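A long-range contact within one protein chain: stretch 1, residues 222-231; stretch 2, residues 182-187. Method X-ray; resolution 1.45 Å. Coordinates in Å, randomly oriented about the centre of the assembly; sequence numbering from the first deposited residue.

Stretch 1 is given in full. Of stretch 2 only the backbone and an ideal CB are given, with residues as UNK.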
# COMPACT_ATOMS: atom_id res chain seq x y z
N PRO A 222 1.56 0.12 -15.47
CA PRO A 222 0.98 -0.33 -16.75
C PRO A 222 -0.36 0.34 -17.12
O PRO A 222 -1.37 -0.35 -17.34
CB PRO A 222 0.80 -1.84 -16.55
CG PRO A 222 0.59 -1.97 -15.07
CD PRO A 222 1.56 -0.96 -14.47
N THR A 223 -0.35 1.67 -17.17
CA THR A 223 -1.36 2.41 -17.91
C THR A 223 -0.88 2.40 -19.36
O THR A 223 -0.08 3.25 -19.80
CB THR A 223 -1.52 3.86 -17.38
OG1 THR A 223 -0.26 4.33 -16.92
CG2 THR A 223 -2.53 3.92 -16.21
N VAL A 224 -1.31 1.38 -20.10
CA VAL A 224 -0.74 1.10 -21.41
C VAL A 224 -1.04 2.23 -22.39
O VAL A 224 -2.18 2.69 -22.50
CB VAL A 224 -1.23 -0.27 -21.92
CG1 VAL A 224 -0.78 -0.53 -23.35
CG2 VAL A 224 -0.73 -1.37 -20.98
N SER A 225 0.01 2.66 -23.09
CA SER A 225 0.06 3.85 -23.97
C SER A 225 0.50 5.14 -23.27
O SER A 225 0.86 6.12 -23.93
CB SER A 225 -1.22 4.06 -24.80
OG SER A 225 -2.22 4.77 -24.07
N ASN A 226 0.47 5.15 -21.93
CA ASN A 226 1.00 6.26 -21.16
C ASN A 226 1.38 5.79 -19.76
O ASN A 226 0.66 6.05 -18.79
CB ASN A 226 -0.01 7.40 -21.06
CG ASN A 226 0.63 8.71 -20.62
OD1 ASN A 226 1.70 8.71 -20.02
ND2 ASN A 226 -0.02 9.82 -20.93
N PRO A 227 2.50 5.06 -19.66
CA PRO A 227 2.83 4.32 -18.44
C PRO A 227 3.51 5.19 -17.38
O PRO A 227 4.47 4.77 -16.74
CB PRO A 227 3.77 3.23 -18.94
CG PRO A 227 4.45 3.85 -20.12
CD PRO A 227 3.39 4.71 -20.78
N LYS A 228 2.99 6.40 -17.20
CA LYS A 228 3.51 7.31 -16.19
C LYS A 228 2.32 7.93 -15.48
O LYS A 228 1.67 8.83 -16.01
CB LYS A 228 4.40 8.38 -16.83
CG LYS A 228 5.04 9.37 -15.84
CD LYS A 228 5.93 10.40 -16.55
CE LYS A 228 7.17 9.75 -17.14
NZ LYS A 228 8.23 9.47 -16.11
N VAL A 229 2.00 7.43 -14.29
CA VAL A 229 0.83 7.88 -13.55
C VAL A 229 1.16 9.08 -12.68
O VAL A 229 2.02 8.99 -11.80
CB VAL A 229 0.24 6.76 -12.67
CG1 VAL A 229 -0.87 7.30 -11.76
CG2 VAL A 229 -0.27 5.61 -13.54
N PRO A 230 0.50 10.22 -12.93
CA PRO A 230 0.71 11.44 -12.15
C PRO A 230 -0.27 11.52 -10.98
O PRO A 230 -1.43 11.12 -11.13
CB PRO A 230 0.40 12.54 -13.15
CG PRO A 230 -0.73 11.93 -13.97
CD PRO A 230 -0.42 10.44 -14.06
N CYS A 231 0.19 12.01 -9.83
CA CYS A 231 -0.68 12.30 -8.70
C CYS A 231 -0.22 13.61 -8.05
O CYS A 231 0.89 14.07 -8.31
CB CYS A 231 -0.69 11.14 -7.69
SG CYS A 231 0.83 10.96 -6.74
N UNK A 182 -8.32 8.09 -26.62
CA UNK A 182 -6.98 7.98 -26.06
C UNK A 182 -7.10 7.78 -24.55
O UNK A 182 -8.14 8.10 -23.95
CB UNK A 182 -6.14 9.22 -26.39
N UNK A 183 -6.06 7.24 -23.94
CA UNK A 183 -6.03 7.08 -22.49
C UNK A 183 -5.68 8.41 -21.85
O UNK A 183 -4.58 8.95 -22.05
CB UNK A 183 -5.03 6.00 -22.07
N UNK A 184 -6.63 8.96 -21.10
CA UNK A 184 -6.48 10.28 -20.49
C UNK A 184 -6.42 10.15 -18.97
O UNK A 184 -7.44 9.92 -18.31
CB UNK A 184 -7.63 11.20 -20.90
N UNK A 185 -5.22 10.28 -18.42
CA UNK A 185 -5.00 10.10 -16.99
C UNK A 185 -5.50 11.27 -16.14
O UNK A 185 -5.41 11.23 -14.91
CB UNK A 185 -3.51 9.89 -16.73
N UNK A 186 -6.03 12.30 -16.81
CA UNK A 186 -6.63 13.45 -16.14
C UNK A 186 -8.17 13.44 -16.22
O UNK A 186 -8.83 14.30 -15.64
CB UNK A 186 -6.09 14.74 -16.75
N UNK A 187 -8.74 12.46 -16.92
CA UNK A 187 -10.20 12.35 -16.98
C UNK A 187 -10.77 12.03 -15.61
O UNK A 187 -10.21 11.21 -14.88
CB UNK A 187 -10.62 11.28 -17.99

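Position 182 has its CA-to-CB bond sideways to stretch 1. No atom of stretch 1 lies within 5.5 Å of the ideal CB, and many side chains would fit. The residue is T182, and it makes no contact across the pair.

Position 183 points toward the turn T223 to N226. Its ideal CB lies 3.7 Å from S225 OG and 4.4 Å from V224 O. These oxygens might suggest a polar partner, but S225 OG already donates to V224 O, at 2.6 Å. At the start of the turn, T223 CB and CG2 offer an apolar surface. A medium apolar side chain such as leucine, isoleucine or methionine would suit, and a small polar one is conceivable. The residue is L183. Its CD2 comes 3.9 Å from T223 CB and packs 3.4 Å from V224 O, a contact without a hydrogen bond. Two waters link the L183 backbone to side chains of stretch 1. One water accepts from L183 N at 2.8 Å and donates to S225 OG at 2.8 Å. A second donates to L183 O at 2.7 Å and accepts a weak bond from N226 ND2 at 3.4 Å.

Position 184 points away from stretch 1 and opens a type I turn. Asparagine, aspartate or serine are common at such a place. The residue is N184. Its OD1 accepts from the backbone N of residue 186 at 2.9 Å, which braces the turn.

Position 185 points toward stretch 1. Its ideal CB is 4.1 Å from P230 CD and 5.3 Å from K228 O. The surface ahead combines the proline ring, the T223 methyl and backbone oxygens. Leucine or methionine would suit, as both can reach forward from CB. The residue is L185. Its CD1 lies 3.4 Å from K228 O, 3.6 Å from N226 O and 3.8 Å from P230 CD. Its CD2 meets T223 CG2 at 3.8 Å. It has more area covered by the other stretch than any other residue of the pair.

Position 186 points sideways, and nothing of stretch 1 is near its ideal CB. A short side chain would miss stretch 1. A long or aromatic one could turn back to the P230 ring. The residue is W186. P230 CG sits over one ring face, 3.6 Å from W186 CH2, in a CH-pi contact.

Position 187 is out of reach of stretch 1. The residue is A187, whose N closes the turn on N184 O at 3.2 Å.

Stretch 2 182-187: TLNLWA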
# COMPACT_ATOMS: atom_id res chain seq x y z
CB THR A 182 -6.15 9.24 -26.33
OG1 THR A 182 -6.79 10.38 -25.73
CG2 THR A 182 -6.01 9.47 -27.82
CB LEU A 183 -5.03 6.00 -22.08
CG LEU A 183 -4.93 5.71 -20.58
CD1 LEU A 183 -6.28 5.31 -19.99
CD2 LEU A 183 -3.89 4.63 -20.32
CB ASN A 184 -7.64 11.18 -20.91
CG ASN A 184 -7.59 12.55 -20.26
OD1 ASN A 184 -6.64 12.89 -19.57
ND2 ASN A 184 -8.63 13.35 -20.49
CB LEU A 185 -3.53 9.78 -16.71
CG LEU A 185 -2.98 8.56 -17.44
CD1 LEU A 185 -1.57 8.26 -16.96
CD2 LEU A 185 -3.89 7.34 -17.25
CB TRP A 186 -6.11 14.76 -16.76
CG TRP A 186 -4.81 15.26 -16.15
CD1 TRP A 186 -4.67 16.26 -15.22
CD2 TRP A 186 -3.49 14.80 -16.45
NE1 TRP A 186 -3.34 16.44 -14.92
CE2 TRP A 186 -2.59 15.56 -15.66
CE3 TRP A 186 -2.97 13.83 -17.31
CZ2 TRP A 186 -1.22 15.37 -15.70
CZ3 TRP A 186 -1.61 13.64 -17.35
CH2 TRP A 186 -0.74 14.41 -16.55
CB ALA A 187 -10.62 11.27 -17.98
O HOH W 1 -3.75 6.65 -25.40
O HOH W 2 -2.28 9.29 -23.43
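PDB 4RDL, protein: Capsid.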